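Local atomic coordinates of DUF1116 domain-containing protein (Enterococcus faecalis, PDB entry 3CLQ), a protein that is of unknown function but belongs to the AllG family, named after a subunit of oxamate carbamoyltransferase, and may share related carbamoyl-transfer chemistry. Residues Glu189-Asn194 with Gly305-Thr310; Met260-Val265 with Gly301-Asp306; Val382-Ile387 with Ala399-Pro404. One frame throughout, in Å; residues are numbered along the deposited sequence.

Contact 1: Glu189-Asn194 with Gly305-Thr310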
ATOM      1  N   GLU B 189       1.093   9.950  -0.298  1.00 60.78           N
ATOM      2  CA  GLU B 189       1.320  11.205   0.392  1.00 60.09           C
ATOM      3  C   GLU B 189      -0.021  11.808   0.744  1.00 59.85           C
ATOM      4  O   GLU B 189      -0.095  12.904   1.307  1.00 60.30           O
ATOM      5  CB  GLU B 189       2.181  12.162  -0.434  1.00 60.15           C
ATOM      6  CG  GLU B 189       1.898  12.146  -1.914  1.00 61.76           C
ATOM      7  CD  GLU B 189       0.540  12.731  -2.263  1.00 63.12           C
ATOM      8  OE1 GLU B 189      -0.477  12.036  -2.071  1.00 64.03           O
ATOM      9  OE2 GLU B 189       0.479  13.883  -2.744  1.00 63.70           O
ATOM     10  N   CYS B 190      -1.078  11.081   0.397  1.00 59.54           N
ATOM     11  CA  CYS B 190      -2.452  11.407   0.808  1.00 60.61           C
ATOM     12  C   CYS B 190      -3.039  12.700   0.239  1.00 59.62           C
ATOM     13  O   CYS B 190      -3.953  13.261   0.795  1.00 59.47           O
ATOM     14  CB  CYS B 190      -2.603  11.360   2.344  1.00 62.36           C
ATOM     15  SG  CYS B 190      -2.342   9.682   3.095  1.00 65.95           S
ATOM     16  N   HIS B 191      -2.513  13.160  -0.882  1.00 59.53           N
ATOM     17  CA  HIS B 191      -3.117  14.250  -1.627  1.00 58.59           C
ATOM     18  C   HIS B 191      -3.272  13.759  -3.073  1.00 58.20           C
ATOM     19  O   HIS B 191      -4.386  13.485  -3.526  1.00 57.66           O
ATOM     20  CB  HIS B 191      -2.213  15.477  -1.566  1.00 58.94           C
ATOM     21  CG  HIS B 191      -2.844  16.728  -2.081  1.00 60.05           C
ATOM     22  ND1 HIS B 191      -2.603  17.965  -1.519  1.00 60.37           N
ATOM     23  CD2 HIS B 191      -3.689  16.944  -3.119  1.00 60.34           C
ATOM     24  CE1 HIS B 191      -3.277  18.887  -2.185  1.00 60.30           C
ATOM     25  NE2 HIS B 191      -3.945  18.294  -3.161  1.00 60.64           N
ATOM     26  N   ASN B 192      -2.145  13.614  -3.774  1.00 57.32           N
ATOM     27  CA  ASN B 192      -2.130  13.212  -5.181  1.00 57.38           C
ATOM     28  C   ASN B 192      -2.128  11.699  -5.418  1.00 56.85           C
ATOM     29  O   ASN B 192      -2.787  11.209  -6.331  1.00 56.65           O
ATOM     30  CB  ASN B 192      -0.921  13.824  -5.856  1.00 59.81           C
ATOM     31  CG  ASN B 192      -0.938  15.341  -5.795  1.00 62.50           C
ATOM     32  OD1 ASN B 192      -1.746  15.980  -6.488  1.00 63.25           O
ATOM     33  ND2 ASN B 192      -0.054  15.937  -4.960  1.00 62.82           N
ATOM     34  N   ARG B 193      -1.374  10.962  -4.603  1.00 54.93           N
ATOM     35  CA  ARG B 193      -1.327   9.514  -4.713  1.00 52.88           C
ATOM     36  C   ARG B 193      -1.993   8.911  -3.465  1.00 54.17           C
ATOM     37  O   ARG B 193      -1.527   9.118  -2.343  1.00 54.14           O
ATOM     38  CB  ARG B 193       0.110   9.023  -4.955  1.00 50.94           C
ATOM     39  CG  ARG B 193       0.457   7.682  -4.343  1.00 51.66           C
ATOM     40  CD  ARG B 193       1.763   7.058  -4.844  1.00 50.18           C
ATOM     41  NE  ARG B 193       1.545   6.493  -6.167  1.00 50.36           N
ATOM     42  CZ  ARG B 193       1.619   5.205  -6.501  1.00 48.89           C
ATOM     43  NH1 ARG B 193       1.940   4.285  -5.620  1.00 48.35           N
ATOM     44  NH2 ARG B 193       1.388   4.856  -7.750  1.00 48.65           N
ATOM     45  N   ASN B 194      -3.094   8.184  -3.675  1.00 54.67           N
ATOM     46  CA  ASN B 194      -3.950   7.721  -2.581  1.00 55.43           C
ATOM     47  C   ASN B 194      -4.218   6.232  -2.654  1.00 54.86           C
ATOM     48  O   ASN B 194      -5.103   5.719  -1.951  1.00 53.31           O
ATOM     49  CB  ASN B 194      -5.303   8.471  -2.589  1.00 57.56           C
ATOM     50  CG  ASN B 194      -5.186   9.907  -2.094  1.00 58.94           C
ATOM     51  OD1 ASN B 194      -4.707  10.150  -0.976  1.00 60.23           O
ATOM     52  ND2 ASN B 194      -5.620  10.861  -2.913  1.00 58.34           N
ATOM     53  N   GLY B 305      -9.691  24.073  -4.380  1.00 61.91           N
ATOM     54  CA  GLY B 305     -10.077  22.924  -3.566  1.00 61.80           C
ATOM     55  C   GLY B 305      -9.697  23.052  -2.101  1.00 61.52           C
ATOM     56  O   GLY B 305      -8.937  23.935  -1.734  1.00 62.08           O
ATOM     57  N   ASP B 306     -10.213  22.178  -1.249  1.00 61.01           N
ATOM     58  CA  ASP B 306      -9.823  22.243   0.146  1.00 61.48           C
ATOM     59  C   ASP B 306      -8.675  21.277   0.468  1.00 62.32           C
ATOM     60  O   ASP B 306      -8.199  21.206   1.604  1.00 62.46           O
ATOM     61  CB  ASP B 306     -11.025  22.005   1.052  1.00 61.12           C
ATOM     62  CG  ASP B 306     -11.953  23.198   1.111  1.00 61.76           C
ATOM     63  OD1 ASP B 306     -13.162  22.971   1.327  1.00 62.72           O
ATOM     64  OD2 ASP B 306     -11.498  24.361   0.930  1.00 61.32           O
ATOM     65  N   SER B 307      -8.207  20.573  -0.558  1.00 62.88           N
ATOM     66  CA  SER B 307      -7.256  19.485  -0.382  1.00 63.09           C
ATOM     67  C   SER B 307      -5.947  19.933   0.220  1.00 61.93           C
ATOM     68  O   SER B 307      -5.131  19.104   0.577  1.00 62.75           O
ATOM     69  CB  SER B 307      -6.981  18.803  -1.723  1.00 64.30           C
ATOM     70  OG  SER B 307      -6.798  19.779  -2.739  1.00 66.54           O
ATOM     71  N   ALA B 308      -5.737  21.236   0.311  1.00 60.36           N
ATOM     72  CA  ALA B 308      -4.478  21.771   0.787  1.00 58.98           C
ATOM     73  C   ALA B 308      -4.419  21.719   2.303  1.00 58.30           C
ATOM     74  O   ALA B 308      -3.443  22.142   2.906  1.00 58.19           O
ATOM     75  CB  ALA B 308      -4.303  23.203   0.302  1.00 59.45           C
ATOM     76  N   ILE B 309      -5.471  21.201   2.924  1.00 57.50           N
ATOM     77  CA  ILE B 309      -5.496  21.082   4.372  1.00 56.71           C
ATOM     78  C   ILE B 309      -4.474  20.003   4.708  1.00 56.43           C
ATOM     79  O   ILE B 309      -3.884  19.940   5.780  1.00 56.67           O
ATOM     80  CB  ILE B 309      -6.901  20.668   4.871  1.00 56.14           C
ATOM     81  CG1 ILE B 309      -6.975  20.764   6.392  1.00 55.89           C
ATOM     82  CG2 ILE B 309      -7.311  19.276   4.347  1.00 54.76           C
ATOM     83  CD1 ILE B 309      -7.248  22.159   6.872  1.00 56.81           C
ATOM     84  N   THR B 310      -4.309  19.143   3.736  1.00 55.24           N
ATOM     85  CA  THR B 310      -3.355  18.083   3.741  1.00 55.62           C
ATOM     86  C   THR B 310      -1.901  18.564   4.006  1.00 55.40           C
ATOM     87  O   THR B 310      -1.240  18.114   4.937  1.00 54.41           O
ATOM     88  CB  THR B 310      -3.537  17.358   2.389  1.00 56.05           C
ATOM     89  OG1 THR B 310      -4.636  16.429   2.508  1.00 55.36           O
ATOM     90  CG2 THR B 310      -2.317  16.658   1.962  1.00 55.97           C
TER

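Contact 2: Met260-Val265 with Gly301-Asp306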
HETATM    1  N   MSE B 260      -5.581  25.974   4.845  1.00 54.02           N
HETATM    2  CA  MSE B 260      -5.184  26.548   3.578  1.00 55.65           C
HETATM    3  C   MSE B 260      -6.200  26.026   2.599  1.00 54.64           C
HETATM    4  O   MSE B 260      -6.449  24.819   2.553  1.00 54.38           O
HETATM    5  CB  MSE B 260      -3.764  26.156   3.169  1.00 55.86           C
HETATM    6  CG  MSE B 260      -2.686  26.853   3.971  1.00 57.86           C
HETATM    7 SE   MSE B 260      -0.841  26.585   3.299  0.70 60.38          SE
HETATM    8  CE  MSE B 260      -0.976  24.624   3.191  1.00 59.82           C
ATOM      9  N   CYS B 261      -6.815  26.928   1.842  1.00 53.47           N
ATOM     10  CA  CYS B 261      -7.843  26.513   0.904  1.00 52.55           C
ATOM     11  C   CYS B 261      -8.006  27.520  -0.208  1.00 52.45           C
ATOM     12  O   CYS B 261      -7.549  28.659  -0.109  1.00 52.04           O
ATOM     13  CB  CYS B 261      -9.176  26.287   1.612  1.00 52.15           C
ATOM     14  SG  CYS B 261      -9.814  27.760   2.399  1.00 52.43           S
ATOM     15  N   ARG B 262      -8.657  27.085  -1.279  1.00 52.13           N
ATOM     16  CA  ARG B 262      -8.820  27.929  -2.444  1.00 52.11           C
ATOM     17  C   ARG B 262     -10.122  27.578  -3.154  1.00 52.36           C
ATOM     18  O   ARG B 262     -10.628  26.464  -3.016  1.00 52.16           O
ATOM     19  CB  ARG B 262      -7.622  27.791  -3.385  1.00 50.90           C
ATOM     20  CG  ARG B 262      -7.186  26.388  -3.590  1.00 50.82           C
ATOM     21  CD  ARG B 262      -6.111  25.985  -2.603  1.00 51.18           C
ATOM     22  NE  ARG B 262      -5.245  24.974  -3.198  1.00 52.49           N
ATOM     23  CZ  ARG B 262      -5.451  23.659  -3.108  1.00 53.11           C
ATOM     24  NH1 ARG B 262      -4.625  22.811  -3.707  1.00 53.56           N
ATOM     25  NH2 ARG B 262      -6.481  23.188  -2.424  1.00 52.96           N
ATOM     26  N   ASN B 263     -10.664  28.552  -3.886  1.00 52.29           N
ATOM     27  CA  ASN B 263     -11.941  28.404  -4.588  1.00 52.76           C
ATOM     28  C   ASN B 263     -11.847  28.737  -6.075  1.00 53.02           C
ATOM     29  O   ASN B 263     -12.834  29.132  -6.684  1.00 53.62           O
ATOM     30  CB  ASN B 263     -13.039  29.264  -3.929  1.00 51.84           C
ATOM     31  CG  ASN B 263     -12.694  30.741  -3.904  1.00 51.34           C
ATOM     32  OD1 ASN B 263     -11.953  31.235  -4.750  1.00 51.27           O
ATOM     33  ND2 ASN B 263     -13.225  31.450  -2.924  1.00 51.30           N
ATOM     34  N   GLY B 264     -10.658  28.596  -6.653  1.00 53.14           N
ATOM     35  CA  GLY B 264     -10.481  28.797  -8.079  1.00 52.88           C
ATOM     36  C   GLY B 264     -10.267  30.251  -8.417  1.00 53.88           C
ATOM     37  O   GLY B 264      -9.955  30.585  -9.566  1.00 55.15           O
ATOM     38  N   VAL B 265     -10.443  31.125  -7.429  1.00 53.07           N
ATOM     39  CA  VAL B 265     -10.239  32.549  -7.630  1.00 52.26           C
ATOM     40  C   VAL B 265      -9.321  33.106  -6.539  1.00 52.13           C
ATOM     41  O   VAL B 265      -8.424  33.899  -6.822  1.00 51.82           O
ATOM     42  CB  VAL B 265     -11.592  33.324  -7.634  1.00 52.86           C
ATOM     43  CG1 VAL B 265     -11.375  34.810  -7.854  1.00 52.05           C
ATOM     44  CG2 VAL B 265     -12.539  32.783  -8.694  1.00 52.79           C
ATOM     45  N   GLY B 301      -7.018  26.086 -14.918  1.00 56.29           N
ATOM     46  CA  GLY B 301      -7.637  27.061 -14.038  1.00 56.89           C
ATOM     47  C   GLY B 301      -6.696  27.396 -12.900  1.00 57.82           C
ATOM     48  O   GLY B 301      -5.656  26.749 -12.725  1.00 58.79           O
ATOM     49  N   LEU B 302      -7.052  28.408 -12.115  1.00 58.29           N
ATOM     50  CA  LEU B 302      -6.314  28.710 -10.888  1.00 58.87           C
ATOM     51  C   LEU B 302      -6.581  27.656  -9.784  1.00 59.74           C
ATOM     52  O   LEU B 302      -7.671  27.088  -9.689  1.00 59.54           O
ATOM     53  CB  LEU B 302      -6.652  30.121 -10.381  1.00 58.18           C
ATOM     54  CG  LEU B 302      -6.568  31.289 -11.378  1.00 58.03           C
ATOM     55  CD1 LEU B 302      -7.826  32.140 -11.332  1.00 57.43           C
ATOM     56  CD2 LEU B 302      -5.334  32.152 -11.164  1.00 57.72           C
ATOM     57  N   ASP B 303      -5.558  27.402  -8.971  1.00 60.42           N
ATOM     58  CA  ASP B 303      -5.639  26.585  -7.771  1.00 61.06           C
ATOM     59  C   ASP B 303      -7.035  26.540  -7.138  1.00 61.16           C
ATOM     60  O   ASP B 303      -7.602  27.564  -6.787  1.00 59.88           O
ATOM     61  CB  ASP B 303      -4.629  27.138  -6.768  1.00 62.52           C
ATOM     62  CG  ASP B 303      -4.241  26.133  -5.701  1.00 64.57           C
ATOM     63  OD1 ASP B 303      -4.181  24.895  -5.982  1.00 64.98           O
ATOM     64  OD2 ASP B 303      -3.974  26.603  -4.569  1.00 65.44           O
HETATM   65  N   MSE B 304      -7.579  25.341  -6.964  1.00 62.16           N
HETATM   66  CA  MSE B 304      -8.927  25.215  -6.405  1.00 63.08           C
HETATM   67  C   MSE B 304      -9.127  23.935  -5.578  1.00 62.69           C
HETATM   68  O   MSE B 304      -8.784  22.848  -6.025  1.00 63.32           O
HETATM   69  CB  MSE B 304      -9.958  25.270  -7.536  1.00 63.49           C
HETATM   70  CG  MSE B 304     -11.419  25.312  -7.079  1.00 64.15           C
HETATM   71 SE   MSE B 304     -12.700  25.061  -8.561  0.70 64.45          SE
HETATM   72  CE  MSE B 304     -11.949  23.388  -9.264  1.00 64.59           C
ATOM     73  N   GLY B 305      -9.691  24.073  -4.380  1.00 61.91           N
ATOM     74  CA  GLY B 305     -10.077  22.924  -3.566  1.00 61.80           C
ATOM     75  C   GLY B 305      -9.697  23.052  -2.101  1.00 61.52           C
ATOM     76  O   GLY B 305      -8.937  23.935  -1.734  1.00 62.08           O
ATOM     77  N   ASP B 306     -10.213  22.178  -1.249  1.00 61.01           N
ATOM     78  CA  ASP B 306      -9.823  22.243   0.146  1.00 61.48           C
ATOM     79  C   ASP B 306      -8.675  21.277   0.468  1.00 62.32           C
ATOM     80  O   ASP B 306      -8.199  21.206   1.604  1.00 62.46           O
ATOM     81  CB  ASP B 306     -11.025  22.005   1.052  1.00 61.12           C
ATOM     82  CG  ASP B 306     -11.953  23.198   1.111  1.00 61.76           C
ATOM     83  OD1 ASP B 306     -13.162  22.971   1.327  1.00 62.72           O
ATOM     84  OD2 ASP B 306     -11.498  24.361   0.930  1.00 61.32           O
TER

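Contact 3: Val382-Ile387 with Ala399-Pro404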
ATOM      1  N   VAL B 382       4.977  24.665   0.104  1.00 58.12           N
ATOM      2  CA  VAL B 382       4.903  24.067  -1.210  1.00 58.00           C
ATOM      3  C   VAL B 382       3.690  23.170  -1.197  1.00 57.94           C
ATOM      4  O   VAL B 382       3.525  22.380  -0.278  1.00 58.04           O
ATOM      5  CB  VAL B 382       6.126  23.178  -1.469  1.00 58.11           C
ATOM      6  CG1 VAL B 382       5.995  21.841  -0.708  1.00 57.18           C
ATOM      7  CG2 VAL B 382       6.280  22.927  -2.936  1.00 58.17           C
ATOM      8  N   ILE B 383       2.821  23.288  -2.190  1.00 57.71           N
ATOM      9  CA  ILE B 383       1.731  22.331  -2.281  1.00 57.52           C
ATOM     10  C   ILE B 383       1.682  21.668  -3.647  1.00 57.91           C
ATOM     11  O   ILE B 383       1.825  22.323  -4.665  1.00 58.43           O
ATOM     12  CB  ILE B 383       0.387  22.932  -1.872  1.00 57.34           C
ATOM     13  CG1 ILE B 383      -0.676  22.613  -2.892  1.00 57.19           C
ATOM     14  CG2 ILE B 383       0.453  24.439  -1.715  1.00 57.44           C
ATOM     15  CD1 ILE B 383      -1.930  23.336  -2.580  1.00 58.40           C
ATOM     16  N   ASN B 384       1.539  20.352  -3.664  1.00 58.24           N
ATOM     17  CA  ASN B 384       1.390  19.625  -4.915  1.00 58.49           C
ATOM     18  C   ASN B 384      -0.091  19.342  -5.071  1.00 58.51           C
ATOM     19  O   ASN B 384      -0.743  18.861  -4.142  1.00 58.73           O
ATOM     20  CB  ASN B 384       2.159  18.294  -4.876  1.00 59.32           C
ATOM     21  CG  ASN B 384       3.698  18.451  -5.037  1.00 59.83           C
ATOM     22  OD1 ASN B 384       4.473  17.601  -4.539  1.00 60.37           O
ATOM     23  ND2 ASN B 384       4.139  19.494  -5.757  1.00 58.85           N
ATOM     24  N   THR B 385      -0.635  19.637  -6.237  1.00 58.13           N
ATOM     25  CA  THR B 385      -2.066  19.507  -6.444  1.00 57.85           C
ATOM     26  C   THR B 385      -2.338  19.203  -7.910  1.00 57.67           C
ATOM     27  O   THR B 385      -1.451  19.371  -8.769  1.00 57.73           O
ATOM     28  CB  THR B 385      -2.804  20.801  -6.032  1.00 58.59           C
ATOM     29  OG1 THR B 385      -4.119  20.798  -6.590  1.00 60.68           O
ATOM     30  CG2 THR B 385      -2.092  22.032  -6.566  1.00 58.30           C
ATOM     31  N   ALA B 386      -3.554  18.743  -8.197  1.00 57.03           N
ATOM     32  CA  ALA B 386      -3.967  18.493  -9.574  1.00 57.54           C
ATOM     33  C   ALA B 386      -4.214  19.802 -10.320  1.00 57.76           C
ATOM     34  O   ALA B 386      -4.737  20.757  -9.736  1.00 57.15           O
ATOM     35  CB  ALA B 386      -5.228  17.631  -9.601  1.00 57.36           C
ATOM     36  N   ILE B 387      -3.840  19.853 -11.599  1.00 58.04           N
ATOM     37  CA  ILE B 387      -4.253  20.978 -12.446  1.00 58.64           C
ATOM     38  C   ILE B 387      -5.560  20.661 -13.199  1.00 57.74           C
ATOM     39  O   ILE B 387      -5.721  19.594 -13.791  1.00 57.88           O
ATOM     40  CB  ILE B 387      -3.100  21.516 -13.349  1.00 59.57           C
ATOM     41  CG1 ILE B 387      -2.731  20.543 -14.444  1.00 60.21           C
ATOM     42  CG2 ILE B 387      -1.817  21.698 -12.547  1.00 59.95           C
ATOM     43  CD1 ILE B 387      -1.346  20.811 -14.971  1.00 60.42           C
ATOM     44  N   ALA B 399      -0.838  17.767 -13.466  1.00 51.03           N
ATOM     45  CA  ALA B 399      -0.568  18.116 -12.058  1.00 50.86           C
ATOM     46  C   ALA B 399       0.782  18.765 -11.849  1.00 50.94           C
ATOM     47  O   ALA B 399       1.669  18.693 -12.726  1.00 50.54           O
ATOM     48  CB  ALA B 399      -0.673  16.906 -11.165  1.00 51.34           C
ATOM     49  N   GLY B 400       0.951  19.390 -10.684  1.00 50.30           N
ATOM     50  CA  GLY B 400       2.173  20.146 -10.466  1.00 51.93           C
ATOM     51  C   GLY B 400       2.260  20.873  -9.150  1.00 52.40           C
ATOM     52  O   GLY B 400       1.385  20.711  -8.322  1.00 52.87           O
ATOM     53  N   LEU B 401       3.314  21.679  -8.992  1.00 53.25           N
ATOM     54  CA  LEU B 401       3.606  22.450  -7.776  1.00 54.23           C
ATOM     55  C   LEU B 401       3.010  23.883  -7.769  1.00 55.48           C
ATOM     56  O   LEU B 401       3.079  24.627  -8.760  1.00 56.35           O
ATOM     57  CB  LEU B 401       5.125  22.518  -7.578  1.00 54.22           C
ATOM     58  CG  LEU B 401       5.800  23.372  -6.491  1.00 54.56           C
ATOM     59  CD1 LEU B 401       7.226  22.878  -6.263  1.00 55.42           C
ATOM     60  CD2 LEU B 401       5.848  24.859  -6.843  1.00 54.86           C
ATOM     61  N   THR B 402       2.441  24.274  -6.642  1.00 55.31           N
ATOM     62  CA  THR B 402       1.932  25.619  -6.504  1.00 56.60           C
ATOM     63  C   THR B 402       2.259  26.202  -5.110  1.00 57.60           C
ATOM     64  O   THR B 402       2.823  25.522  -4.252  1.00 58.06           O
ATOM     65  CB  THR B 402       0.417  25.654  -6.824  1.00 56.71           C
ATOM     66  OG1 THR B 402       0.031  26.984  -7.179  1.00 57.76           O
ATOM     67  CG2 THR B 402      -0.427  25.168  -5.661  1.00 56.20           C
ATOM     68  N   ASN B 403       1.950  27.466  -4.878  1.00 58.49           N
ATOM     69  CA  ASN B 403       2.134  28.014  -3.535  1.00 59.63           C
ATOM     70  C   ASN B 403       0.958  28.914  -3.147  1.00 59.63           C
ATOM     71  O   ASN B 403       0.172  29.321  -4.005  1.00 60.15           O
ATOM     72  CB  ASN B 403       3.472  28.778  -3.408  1.00 60.46           C
ATOM     73  CG  ASN B 403       4.689  27.968  -3.921  1.00 61.42           C
ATOM     74  OD1 ASN B 403       4.899  27.831  -5.128  1.00 62.35           O
ATOM     75  ND2 ASN B 403       5.504  27.467  -2.999  1.00 61.28           N
ATOM     76  N   PRO B 404       0.806  29.202  -1.849  1.00 59.42           N
ATOM     77  CA  PRO B 404      -0.099  30.284  -1.505  1.00 58.62           C
ATOM     78  C   PRO B 404       0.602  31.562  -1.917  1.00 57.86           C
ATOM     79  O   PRO B 404       1.800  31.528  -2.165  1.00 58.09           O
ATOM     80  CB  PRO B 404      -0.190  30.203   0.025  1.00 58.85           C
ATOM     81  CG  PRO B 404       0.406  28.915   0.405  1.00 58.65           C
ATOM     82  CD  PRO B 404       1.403  28.580  -0.656  1.00 58.90           C
TER

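Contact 1: Glu189-Asn194 with Gly305-Thr310
The loop joining helix 176-183 to helix 195-210 lies against the type I beta turn D306-I309 that leads into helix 309-313, with H191 as the main bridge. At the start of the loop, E189 folds its carboxylate over the residues that follow. OE1 accepts from H191 N at 2.6 Å and from R193 N at 2.9 Å, both donors standing above the carboxylate plane. OE2 turns its syn lone pair to N192 N at 2.8 Å and takes N192 ND2 as well. Four N-H groups thus grip one buried carboxylate, fixing its rotation and probably stabilising its negative charge. C190 bends the chain at positive phi (66°) and leaves its carbonyl O 3.7 Å from T310 OG1. H191 then reaches for the turn, CG anti to its backbone N (chi1 -169°). Near the root of the side chain, CB lies 3.7 Å from the methyl T310 CG2, and the two side chains cross obliquely. At the far end of the ring, CE1 sits 3.3 Å from S307 O, while NE2 is 3.2 Å from S307 OG, which occupies the crowded position between N and C of S307 (chi1 44°). H191 ND1 makes a weak hydrogen bond to E311 OE2, just beyond the segment in helix 309-313. N192 ND2 also donates to N384 O, tying the loop to strand 383-388, and R193 packs on M186 of the second subunit. N194, at the N-cap position of helix 195-210, turns its amide back into the loop, where ND2 donates weakly to H191 O at 3.0 Å.

Contact 2: Met260-Val265 with Gly301-Asp306
R262 and D303 form a buried salt bridge in which R262 NE donates to D303 OD2 over a very short 2.5 Å. The acceptor lies near the guanidinium plane, but NE meets OD2 from above the carboxylate, the two planes being 71° apart. R262 reaches this position through a bend at chi2 (-92°), which curls the side chain back along the neighbouring segment. R262 NH2 then donates to G305 O at 2.7 Å, and the same oxygen accepts R262 N at 3.2 Å, so one carbonyl holds both ends of the arginine; NH2 has a further weak bond to S307 OG. In return G305 N donates to R262 O at 2.9 Å. These two main-chain bonds make R262 and G305 an antiparallel hydrogen-bonded pair, which adds the short strand 304-305 to the edge of a four-stranded sheet beside strand 257-263. G305 takes backbone angles (phi 136°) open to a residue without a CB. At the end of the strand, N263 OD1 accepts V265 N in an Asx turn, its ND2 being held by P51 O, and G264 N donates weakly to D303 O. Packing continues there: selenomethionine M304 lays CG 3.4 Å from G264 N, and L302 CD1 touches G264 O at 3.2 Å. At the other end C261 CB touches D306 OD2 at 3.1 Å; G50 N and G103 N hydrogen-bond that carboxylate.

Contact 3: Val382-Ile387 with Ala399-Pro404
Four main-chain hydrogen bonds join strands 383-387 and 399-402 as the two arms of an antiparallel beta hairpin. I383 and T402 form one hydrogen-bonded pair, with I383 N to T402 O at 3.0 Å and T402 N to I383 O at 2.8 Å. T385 and G400 form the next, T385 N to G400 O and G400 N to T385 O both spanning 3.1 Å. Three of the four donors approach nearly along the C=O axis; I383 N comes from above the carbonyl plane. Weaker CA-H...O contacts run from L401 CA to I383 O and from N384 CA to G400 O. Among apolar contacts, the I383 and T402 side chains lie side by side, CG1 of I383 being 3.8 Å from CG2 of T402. T385 and T402 both set OG1 anti to the backbone N and CG2 in the crowded position, so that their methyls meet at 3.7 Å. The V382 side chain crosses that of L401 at about a right angle, V382 CG2 3.5 Å from L401 CD1. The hydroxyls of T385 and T402 and the amide of N403 bond outside the strand pairing, to A386 O, R286 O and P381 O respectively. Hydrogen bonding across the hairpin is therefore left to the backbone, while I383, T385 and T402 give one face a largely methyl-lined surface beside R262 and D303, which may shield that charged pair from water.

The three contacts cluster near the middle of the chain: the centre of contact 1 lies about 12 Å from that of contact 2, and the centre of contact 3 about 10 Å from each. Contact 2 (260-265 with 301-306) opens within the span of contact 1 (189-194 with 305-310) and the two share G305 and D306, on the run from strand 304-305 into helix 309-313; contact 3 follows later. R262, on the strand next to the sheet edge, lies against I383 and T385 of the hairpin and the turn at S307, while the 189-194 loop reaches N384. Sheet edge, helix-leading turn and hairpin thus converge on one buried region mixing charged and apolar groups, its role unknown.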